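Local coordinates for FrnE protein (Deinococcus radiodurans, PDB 5CO3) that probably acts as a cytoplasmic disulfide oxidoreductase with a DsbA-like thioredoxin fold, at residues Ser18-Pro23 with Ala127-Leu132; Ile64-Gly69 with Val104-Thr109; Ile116-Glu121 with Gly170-Ala175; Gly198-Ser203 with Ser216-Glu221. All blocks are in the same frame, centred on the assembly; numbering follows the deposited sequence.

Interaction 1: residues Ser18-Pro23 with Ala127-Leu132; sequences SDIACP and AMKERL
The ammonium group of Lys129 donates a hydrogen bond to the hydroxyl of Ser18, with NZ 2.7 Å from OG, and a second one to a bound glycerol, probably from the crystallisation liquor. To get there the lysine chain leaves helix 125-137, bends once at chi2 (75°) and then runs straight to NZ, lying against Ile116 of helix 110-121 on its way. NZ ends among buried residues, beside the Asp19-Ile20 peptide, where strand 12-18 gives way to the loop leading to the CxxC pair, the probable redox site. Ser18 suits the spot because it is small and puts OG anti to its backbone N (chi1 178°), facing the lysine. Beside this polar end, Ile20 packs against the helix: in one of its two modelled conformers CG1 meets Leu132 CB at 4.0 Å, a branched chain suited to an apolar face shared with Ile116. An alanine in place of Lys129 would probably leave Ser18 OG without this donor and open a gap beside Ile116. The type I turn from Asp19 to Cys22 then leads into the thioredoxin-type pair, Cys22 and Cys25, which is not disulfide-bonded here. The buried ammonium is thus held by neutral oxygens, Ser18 OG and the glycerol, since Asp19, the nearest acid of the two segments, is engaged with His113 and Thr109 and keeps its OD1 5.8 Å from Lys129 NZ.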
# COMPACT_ATOMS: atom_id res chain seq x y z
N SER A 18 2.22 -1.38 2.82
CA SER A 18 0.87 -0.96 3.08
C SER A 18 0.07 -2.13 3.65
O SER A 18 0.38 -3.28 3.34
CB SER A 18 0.23 -0.44 1.80
OG SER A 18 -1.10 -0.06 2.01
N ASP A 19 -0.93 -1.83 4.47
CA ASP A 19 -1.91 -2.82 4.88
C ASP A 19 -3.29 -2.40 4.42
O ASP A 19 -3.66 -1.23 4.45
CB ASP A 19 -1.92 -3.02 6.41
CG ASP A 19 -2.62 -4.33 6.83
OD1 ASP A 19 -3.03 -5.12 5.95
OD2 ASP A 19 -2.72 -4.56 8.04
N ILE A 20 -4.05 -3.40 3.97
CA ILE A 20 -5.42 -3.19 3.53
C ILE A 20 -6.27 -2.66 4.68
O ILE A 20 -7.20 -1.88 4.46
CB ILE A 20 -6.02 -4.51 2.98
CG1 ILE A 20 -5.31 -4.88 1.68
CG2 ILE A 20 -7.52 -4.39 2.75
CD1 ILE A 20 -4.87 -6.30 1.59
N ALA A 21 -5.92 -3.04 5.90
CA ALA A 21 -6.69 -2.60 7.07
C ALA A 21 -6.36 -1.18 7.55
O ALA A 21 -6.95 -0.71 8.51
CB ALA A 21 -6.50 -3.60 8.24
N CYS A 22 -5.44 -0.47 6.87
CA CYS A 22 -5.04 0.85 7.34
C CYS A 22 -5.68 1.97 6.52
O CYS A 22 -5.43 2.07 5.33
CB CYS A 22 -3.52 0.99 7.31
SG CYS A 22 -2.94 2.61 7.87
N PRO A 23 -6.55 2.78 7.14
CA PRO A 23 -7.23 3.83 6.37
C PRO A 23 -6.23 4.85 5.83
O PRO A 23 -6.51 5.45 4.79
CB PRO A 23 -8.18 4.47 7.39
CG PRO A 23 -8.39 3.36 8.43
CD PRO A 23 -7.05 2.69 8.53
N ALA A 127 -4.25 -2.41 -9.21
CA ALA A 127 -5.71 -2.51 -9.29
C ALA A 127 -6.29 -3.44 -8.21
O ALA A 127 -7.36 -3.17 -7.67
CB ALA A 127 -6.13 -2.99 -10.67
N MET A 128 -5.59 -4.53 -7.91
CA MET A 128 -6.02 -5.43 -6.84
C MET A 128 -5.95 -4.73 -5.49
O MET A 128 -6.87 -4.84 -4.69
CB MET A 128 -5.17 -6.70 -6.81
CG MET A 128 -5.80 -7.85 -6.01
SD MET A 128 -7.33 -8.48 -6.75
CE MET A 128 -8.59 -7.76 -5.72
N LYS A 129 -4.85 -4.01 -5.26
CA LYS A 129 -4.67 -3.28 -4.00
C LYS A 129 -5.81 -2.27 -3.84
O LYS A 129 -6.46 -2.21 -2.79
CB LYS A 129 -3.31 -2.56 -3.95
CG LYS A 129 -3.14 -1.63 -2.76
CD LYS A 129 -2.90 -2.40 -1.46
CE LYS A 129 -2.67 -1.44 -0.30
NZ LYS A 129 -2.40 -2.15 0.98
N GLU A 130 -6.05 -1.50 -4.89
CA GLU A 130 -7.13 -0.52 -4.92
C GLU A 130 -8.49 -1.14 -4.59
O GLU A 130 -9.22 -0.64 -3.73
CB GLU A 130 -7.16 0.14 -6.31
CG GLU A 130 -8.36 1.05 -6.55
CD GLU A 130 -8.21 2.40 -5.88
OE1 GLU A 130 -7.06 2.80 -5.57
OE2 GLU A 130 -9.23 3.07 -5.65
N ARG A 131 -8.81 -2.25 -5.26
CA ARG A 131 -10.08 -2.95 -5.06
C ARG A 131 -10.25 -3.41 -3.62
O ARG A 131 -11.32 -3.25 -3.05
CB ARG A 131 -10.18 -4.16 -5.99
CG ARG A 131 -11.58 -4.80 -5.97
CD ARG A 131 -12.61 -3.82 -6.52
NE ARG A 131 -14.00 -4.20 -6.29
CZ ARG A 131 -14.69 -3.91 -5.18
NH1 ARG A 131 -14.10 -3.27 -4.17
NH2 ARG A 131 -15.96 -4.27 -5.08
N LEU A 132 -9.19 -3.97 -3.05
CA LEU A 132 -9.22 -4.43 -1.66
C LEU A 132 -9.39 -3.27 -0.67
O LEU A 132 -10.16 -3.38 0.28
CB LEU A 132 -7.96 -5.24 -1.34
CG LEU A 132 -8.05 -6.62 -1.98
CD1 LEU A 132 -6.66 -7.23 -2.10
CD2 LEU A 132 -8.98 -7.54 -1.15

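Interaction 2: residues Ile64-Gly69 with Val104-Thr109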
# COMPACT_ATOMS: atom_id res chain seq x y z
N ILE A 64 -16.12 -7.30 16.45
CA ILE A 64 -16.44 -6.03 17.10
C ILE A 64 -16.39 -4.85 16.14
O ILE A 64 -15.79 -4.93 15.06
CB ILE A 64 -15.52 -5.77 18.31
CG1 ILE A 64 -14.07 -5.50 17.86
CG2 ILE A 64 -15.56 -6.96 19.28
CD1 ILE A 64 -13.10 -5.42 19.04
N ALA A 65 -17.04 -3.75 16.53
CA ALA A 65 -17.05 -2.55 15.71
C ALA A 65 -15.64 -1.98 15.62
O ALA A 65 -14.89 -2.05 16.59
CB ALA A 65 -18.00 -1.52 16.30
N MET A 66 -15.29 -1.42 14.46
CA MET A 66 -13.99 -0.78 14.28
C MET A 66 -13.68 0.22 15.40
O MET A 66 -12.55 0.24 15.92
CB MET A 66 -13.92 -0.09 12.93
CG MET A 66 -12.59 0.56 12.70
SD MET A 66 -12.50 1.23 11.07
CE MET A 66 -10.79 1.82 11.07
N ARG A 67 -14.67 1.03 15.76
CA ARG A 67 -14.47 2.01 16.83
C ARG A 67 -13.98 1.35 18.11
O ARG A 67 -13.07 1.85 18.77
CB ARG A 67 -15.74 2.79 17.15
CG ARG A 67 -15.53 3.80 18.29
CD ARG A 67 -16.80 4.03 19.07
NE ARG A 67 -17.56 2.80 19.17
CZ ARG A 67 -18.87 2.73 19.30
NH1 ARG A 67 -19.58 3.85 19.38
NH2 ARG A 67 -19.48 1.56 19.36
N ASP A 68 -14.59 0.23 18.47
CA ASP A 68 -14.22 -0.46 19.70
C ASP A 68 -12.85 -1.13 19.61
O ASP A 68 -12.13 -1.19 20.60
CB ASP A 68 -15.29 -1.48 20.08
CG ASP A 68 -16.59 -0.83 20.47
OD1 ASP A 68 -16.56 0.38 20.79
OD2 ASP A 68 -17.63 -1.51 20.46
N GLY A 69 -12.51 -1.64 18.43
CA GLY A 69 -11.20 -2.23 18.23
C GLY A 69 -10.11 -1.18 18.32
O GLY A 69 -9.04 -1.43 18.89
N VAL A 104 -17.11 -1.64 8.64
CA VAL A 104 -15.82 -2.30 8.51
C VAL A 104 -15.81 -3.66 9.20
O VAL A 104 -16.27 -3.80 10.34
CB VAL A 104 -14.68 -1.42 9.08
CG1 VAL A 104 -13.46 -2.26 9.46
CG2 VAL A 104 -14.28 -0.38 8.01
N LYS A 105 -15.27 -4.65 8.50
CA LYS A 105 -15.12 -6.00 9.06
C LYS A 105 -13.67 -6.19 9.45
O LYS A 105 -12.77 -6.15 8.59
CB LYS A 105 -15.56 -7.05 8.04
CG LYS A 105 -16.96 -6.83 7.52
CD LYS A 105 -18.01 -6.95 8.61
CE LYS A 105 -19.42 -6.92 8.00
NZ LYS A 105 -19.67 -5.64 7.22
N LEU A 106 -13.42 -6.37 10.74
CA LEU A 106 -12.04 -6.42 11.23
C LEU A 106 -11.42 -7.78 10.95
O LEU A 106 -11.34 -8.65 11.83
CB LEU A 106 -11.99 -6.09 12.72
CG LEU A 106 -12.38 -4.67 13.10
CD1 LEU A 106 -12.42 -4.51 14.63
CD2 LEU A 106 -11.43 -3.66 12.49
N ALA A 107 -10.99 -7.95 9.70
CA ALA A 107 -10.50 -9.23 9.20
C ALA A 107 -8.98 -9.30 9.20
O ALA A 107 -8.30 -8.28 9.00
CB ALA A 107 -11.04 -9.46 7.77
N ASN A 108 -8.45 -10.50 9.42
CA ASN A 108 -7.03 -10.76 9.19
C ASN A 108 -6.77 -10.58 7.69
O ASN A 108 -7.52 -11.11 6.89
CB ASN A 108 -6.67 -12.19 9.65
CG ASN A 108 -5.18 -12.49 9.50
OD1 ASN A 108 -4.67 -12.59 8.38
ND2 ASN A 108 -4.49 -12.64 10.63
N THR A 109 -5.73 -9.82 7.33
CA THR A 109 -5.50 -9.46 5.91
C THR A 109 -4.46 -10.30 5.17
O THR A 109 -4.09 -9.97 4.03
CB THR A 109 -5.08 -7.96 5.78
OG1 THR A 109 -3.90 -7.71 6.56
CG2 THR A 109 -6.21 -7.06 6.27
O HOH W 1 -15.70 -5.96 12.55
O HOH W 2 -17.02 -1.52 12.16
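Leu106, the centre of an inverse gamma turn, pushes its side chain against Ile64 and the first turn of helix 66-74, for which Ala65 is the N-cap. The contact therefore ties the start of a helix in the helical part of this DsbA-like fold to the short, weakly bonded strand 106-107. Apolar packing does most of the work. Leu106 CD1 sits 3.8 Å from Ile64 CG1 and 3.4 Å from Ile64 O, so a single methyl covers both the side chain and the carbonyl of one residue. The isoleucine reaches it with CG1 lodged between its backbone N and carbonyl carbon (chi1 68°). Farther along, the unbranched Met66 stretches out fully beyond CG and lays SD 3.9 Å from Val104 CG2; a long flexible thioether suits this place, because the same chain also meets Phe101 and Leu85. Tyr136 backs both Val104 and Leu106.

Polar backbone groups are joined by water instead of directly. One water lies 2.7 Å from Ile64 O and accepts from Leu106 N at 2.9 Å. A second accepts from Met66 N, 2.9 Å away, an amide in the first turn of the helix that has no carbonyl one turn earlier within the helix to bond, and donates to Val104 O at 3.0 Å. Glycine is well chosen at position Gly69, since a beta carbon there would come just 3.0 Å from Leu106 CD1.

Interaction 3: residues Ile116-Glu121 with Gly170-Ala175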
# COMPACT_ATOMS: atom_id res chain seq x y z
N ILE A 116 -3.02 -9.96 -3.65
CA ILE A 116 -2.34 -8.88 -4.34
C ILE A 116 -1.06 -9.40 -5.01
O ILE A 116 -0.76 -9.05 -6.16
CB ILE A 116 -2.01 -7.74 -3.39
CG1 ILE A 116 -3.30 -7.08 -2.90
CG2 ILE A 116 -1.24 -6.66 -4.15
CD1 ILE A 116 -3.15 -6.17 -1.70
N HIS A 117 -0.33 -10.26 -4.31
CA HIS A 117 0.83 -10.92 -4.91
C HIS A 117 0.46 -11.71 -6.17
O HIS A 117 1.16 -11.62 -7.18
CB HIS A 117 1.49 -11.83 -3.88
CG HIS A 117 2.40 -11.11 -2.95
ND1 HIS A 117 3.77 -11.11 -3.08
CD2 HIS A 117 2.13 -10.33 -1.87
CE1 HIS A 117 4.31 -10.39 -2.12
NE2 HIS A 117 3.34 -9.90 -1.37
N TYR A 118 -0.65 -12.46 -6.12
CA TYR A 118 -1.12 -13.18 -7.30
C TYR A 118 -1.41 -12.21 -8.45
O TYR A 118 -0.97 -12.41 -9.59
CB TYR A 118 -2.39 -14.01 -6.99
CG TYR A 118 -2.99 -14.61 -8.25
CD1 TYR A 118 -2.47 -15.77 -8.81
CD2 TYR A 118 -4.04 -13.98 -8.90
CE1 TYR A 118 -3.00 -16.31 -9.98
CE2 TYR A 118 -4.58 -14.50 -10.07
CZ TYR A 118 -4.06 -15.66 -10.60
OH TYR A 118 -4.58 -16.19 -11.77
N ALA A 119 -2.15 -11.15 -8.14
CA ALA A 119 -2.51 -10.14 -9.13
C ALA A 119 -1.29 -9.49 -9.74
O ALA A 119 -1.27 -9.22 -10.94
CB ALA A 119 -3.41 -9.09 -8.50
N ALA A 120 -0.27 -9.23 -8.92
CA ALA A 120 0.91 -8.52 -9.42
C ALA A 120 1.70 -9.37 -10.42
O ALA A 120 2.45 -8.84 -11.24
CB ALA A 120 1.80 -8.09 -8.27
N GLU A 121 1.54 -10.69 -10.37
CA GLU A 121 2.19 -11.56 -11.35
C GLU A 121 1.46 -11.48 -12.68
O GLU A 121 2.02 -11.79 -13.73
CB GLU A 121 2.25 -13.00 -10.85
CG GLU A 121 3.05 -13.14 -9.57
CD GLU A 121 4.03 -14.28 -9.63
OE1 GLU A 121 3.58 -15.45 -9.59
OE2 GLU A 121 5.24 -14.02 -9.71
N GLY A 170 -2.19 -21.44 -0.75
CA GLY A 170 -1.26 -20.63 0.01
C GLY A 170 0.03 -20.35 -0.76
O GLY A 170 1.08 -20.11 -0.16
N THR A 171 -0.07 -20.38 -2.09
CA THR A 171 1.07 -20.20 -2.98
C THR A 171 1.93 -18.97 -2.64
O THR A 171 3.15 -19.05 -2.64
CB THR A 171 0.61 -20.08 -4.44
OG1 THR A 171 -0.08 -21.27 -4.82
CG2 THR A 171 1.80 -19.89 -5.37
N TYR A 172 1.28 -17.84 -2.35
CA TYR A 172 1.99 -16.59 -2.10
C TYR A 172 2.13 -16.25 -0.62
O TYR A 172 2.50 -15.12 -0.27
CB TYR A 172 1.30 -15.43 -2.83
CG TYR A 172 1.31 -15.63 -4.32
CD1 TYR A 172 2.38 -15.21 -5.09
CD2 TYR A 172 0.26 -16.29 -4.95
CE1 TYR A 172 2.40 -15.42 -6.47
CE2 TYR A 172 0.26 -16.50 -6.32
CZ TYR A 172 1.34 -16.06 -7.07
OH TYR A 172 1.34 -16.27 -8.43
N ALA A 173 1.84 -17.21 0.25
CA ALA A 173 1.96 -17.01 1.69
C ALA A 173 3.39 -16.62 2.06
O ALA A 173 3.61 -15.71 2.85
CB ALA A 173 1.52 -18.27 2.45
N GLN A 174 4.37 -17.31 1.48
CA GLN A 174 5.76 -17.02 1.82
C GLN A 174 6.20 -15.66 1.29
O GLN A 174 6.93 -14.93 1.97
CB GLN A 174 6.69 -18.11 1.29
CG GLN A 174 7.99 -18.17 2.06
CD GLN A 174 7.75 -18.25 3.57
OE1 GLN A 174 6.92 -19.04 4.04
NE2 GLN A 174 8.46 -17.43 4.33
N ALA A 175 5.77 -15.32 0.08
CA ALA A 175 6.11 -14.03 -0.50
C ALA A 175 5.61 -12.89 0.41
O ALA A 175 6.27 -11.86 0.54
CB ALA A 175 5.53 -13.90 -1.90
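Tyr172 lays its ring against the backbone of helix 110-121, and this is the close-packed part of the contact. Tyr118 N stands 3.9 Å above the ring plane, over its centre, while the carbonyl carbon of His117 lies over the same face nearer the rim; Thr171 CG2 covers part of the opposite face. His117 CB touches Tyr172 CD1 at 3.7 Å, and Tyr118 CB meets Tyr172 CE2 at the same 3.7 Å. That CE2 also lies in the plane of the Tyr118 ring, at its edge, while Ala166 of helix 160-169 packs on both tyrosines. The chi1 of Tyr172 (-62°) sends CG from the backbone toward helix 110-121. The chain has just turned here: Gly170 ends helix 160-169 in a Schellman motif whose positive phi suits glycine, and Tyr172 occupies the N-cap position of helix 173-186. A small rim contact adds to this, Ala175 CB lying 3.5 Å from His117 ND1, a small side chain beside the imidazole, whose NE2 is bonded to Ser51 OG.

The solvent side belongs to exposed Glu121. It bends round to accept a hydrogen bond from Tyr172 OH, 2.7 Å from its OE1. The hydroxyl comes from the anti side of the carboxylate, 22° out of its plane. A tyrosine thus serves both parts, its ring packing on the helix and its hydroxyl donating to an acidic group at the surface; the bond probably fixes the hydroxyl end of the ring, with the helix backbone and Thr171 against its two faces.

Interaction 4: residues Gly198-Ser203 with Ser216-Glu221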
# COMPACT_ATOMS: atom_id res chain seq x y z
N GLY A 198 15.27 3.19 -3.86
CA GLY A 198 15.97 2.28 -2.97
C GLY A 198 16.80 3.01 -1.93
O GLY A 198 17.56 2.39 -1.19
N LYS A 199 16.64 4.32 -1.86
CA LYS A 199 17.50 5.16 -1.04
C LYS A 199 16.71 6.01 -0.06
O LYS A 199 17.10 6.16 1.10
CB LYS A 199 18.36 6.07 -1.93
CG LYS A 199 19.29 6.98 -1.17
CD LYS A 199 19.83 8.11 -2.04
CE LYS A 199 20.41 7.60 -3.34
NZ LYS A 199 20.95 8.72 -4.17
N TYR A 200 15.60 6.58 -0.52
CA TYR A 200 14.87 7.56 0.27
C TYR A 200 13.60 6.98 0.87
O TYR A 200 12.88 6.24 0.21
CB TYR A 200 14.52 8.79 -0.58
CG TYR A 200 15.74 9.56 -1.01
CD1 TYR A 200 16.49 10.28 -0.09
CD2 TYR A 200 16.16 9.55 -2.34
CE1 TYR A 200 17.62 10.98 -0.48
CE2 TYR A 200 17.28 10.25 -2.74
CZ TYR A 200 18.01 10.96 -1.81
OH TYR A 200 19.14 11.66 -2.21
N GLY A 201 13.34 7.36 2.11
CA GLY A 201 12.16 6.90 2.81
C GLY A 201 11.20 8.03 3.14
O GLY A 201 11.61 9.12 3.54
N VAL A 202 9.91 7.77 2.94
CA VAL A 202 8.87 8.71 3.34
C VAL A 202 7.87 7.96 4.21
O VAL A 202 7.21 7.02 3.77
CB VAL A 202 8.16 9.36 2.13
CG1 VAL A 202 6.96 10.17 2.58
CG2 VAL A 202 9.14 10.24 1.34
N SER A 203 7.77 8.37 5.47
CA SER A 203 6.93 7.68 6.44
C SER A 203 5.54 8.31 6.57
O SER A 203 5.42 9.51 6.81
CB SER A 203 7.61 7.68 7.80
OG SER A 203 6.73 7.18 8.79
N SER A 216 10.99 14.12 -7.69
CA SER A 216 11.77 15.12 -8.41
C SER A 216 13.23 15.11 -7.98
O SER A 216 14.12 15.28 -8.81
CB SER A 216 11.19 16.52 -8.17
OG SER A 216 9.82 16.58 -8.51
N GLN A 217 13.47 14.93 -6.69
CA GLN A 217 14.84 14.89 -6.19
C GLN A 217 15.55 13.66 -6.74
O GLN A 217 16.70 13.74 -7.17
CB GLN A 217 14.87 14.89 -4.66
CG GLN A 217 16.27 14.68 -4.08
CD GLN A 217 16.32 14.90 -2.57
OE1 GLN A 217 15.44 15.53 -1.99
NE2 GLN A 217 17.37 14.39 -1.94
N VAL A 218 14.87 12.52 -6.72
CA VAL A 218 15.47 11.29 -7.20
C VAL A 218 15.79 11.37 -8.69
O VAL A 218 16.89 11.01 -9.11
CB VAL A 218 14.57 10.07 -6.93
CG1 VAL A 218 15.12 8.84 -7.64
CG2 VAL A 218 14.48 9.83 -5.44
N TRP A 219 14.84 11.87 -9.49
CA TRP A 219 15.10 12.04 -10.92
C TRP A 219 16.30 12.95 -11.17
O TRP A 219 17.16 12.66 -12.02
CB TRP A 219 13.87 12.62 -11.63
CG TRP A 219 14.08 12.77 -13.10
CD1 TRP A 219 14.48 13.90 -13.76
CD2 TRP A 219 13.92 11.76 -14.10
NE1 TRP A 219 14.58 13.66 -15.10
CE2 TRP A 219 14.24 12.35 -15.34
CE3 TRP A 219 13.53 10.42 -14.07
CZ2 TRP A 219 14.18 11.65 -16.54
CZ3 TRP A 219 13.48 9.72 -15.26
CH2 TRP A 219 13.80 10.33 -16.48
N ALA A 220 16.37 14.04 -10.42
CA ALA A 220 17.45 15.00 -10.55
C ALA A 220 18.80 14.35 -10.28
O ALA A 220 19.77 14.58 -11.00
CB ALA A 220 17.23 16.17 -9.62
N GLU A 221 18.85 13.51 -9.24
CA GLU A 221 20.09 12.85 -8.87
C GLU A 221 20.52 11.82 -9.92
O GLU A 221 21.71 11.57 -10.10
CB GLU A 221 19.95 12.19 -7.51
CG GLU A 221 19.80 13.19 -6.38
CD GLU A 221 19.77 12.54 -5.02
OE1 GLU A 221 20.12 11.34 -4.93
OE2 GLU A 221 19.40 13.22 -4.04
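Both oxygens of Glu221 are claimed by donors. OE1 takes a salt bridge from Lys199, whose NZ lies 2.9 Å away, nearly in line with the C-O bond. OE2 has two donors: Tyr200 OH, at a very short 2.4 Å whose exact length is doubtful, and Gln217 NE2, at 3.1 Å. The glutamine bond is nearly straight (162°) and is made one helical turn back on the same helix, so it helps hold the carboxylate in place from within the helix. Glu221 is extended beyond CG, and its tip meets that of Tyr200 with ring and carboxylate planes 71° apart. A glutamate has the reach for this, and two acceptors for three donors. An alanine at Glu221 would probably leave the Lys199 ammonium without its countercharge and the Tyr200 hydroxyl without its acceptor.

The tyrosine also has apolar work. Its CD2 touches Val218 CG2 at 3.5 Å, the valine in turn packing on Ile12 of the central strand 12-18, and Lys199 CD lies 3.3 Å above the ring plane, toward its rim. That lysine and tyrosine can both serve the helix side follows from a classic beta bulge, in which Lys199 and Tyr200 together face Leu196. Strand 200-203 and segment 216-221 of helix 208-222 run antiparallel, at 177°, with axes 11.3 Å apart. An edge strand following its hairpin partner 193-196 and covered by the next helix is the beta-beta-alpha unit that closes the thioredoxin fold.

Interactions 1, 2 and 3 form one connected region of the fold, whereas interaction 4 stands apart. Interaction 1 lies at the loop leading to the CxxC pair, the probable redox site. It meets interaction 2 where Asp19 OD1 comes 2.8 Å from Thr109 OG1, a probable hydrogen bond, and where CG of Pro23, within the CxxC pattern, packs 3.9 Å from Met66 CE. It meets interaction 3 through consecutive helices 110-121 and 125-137, with Met128 CB 3.4 Å from Ala119 CB. Interactions 2 and 3 do not touch, their nearest atoms being about 7 Å apart. Interaction 4, at the far edge of the main sheet, has its centre about 24 Å from that of interaction 1 and about 35 Å from that of interaction 2.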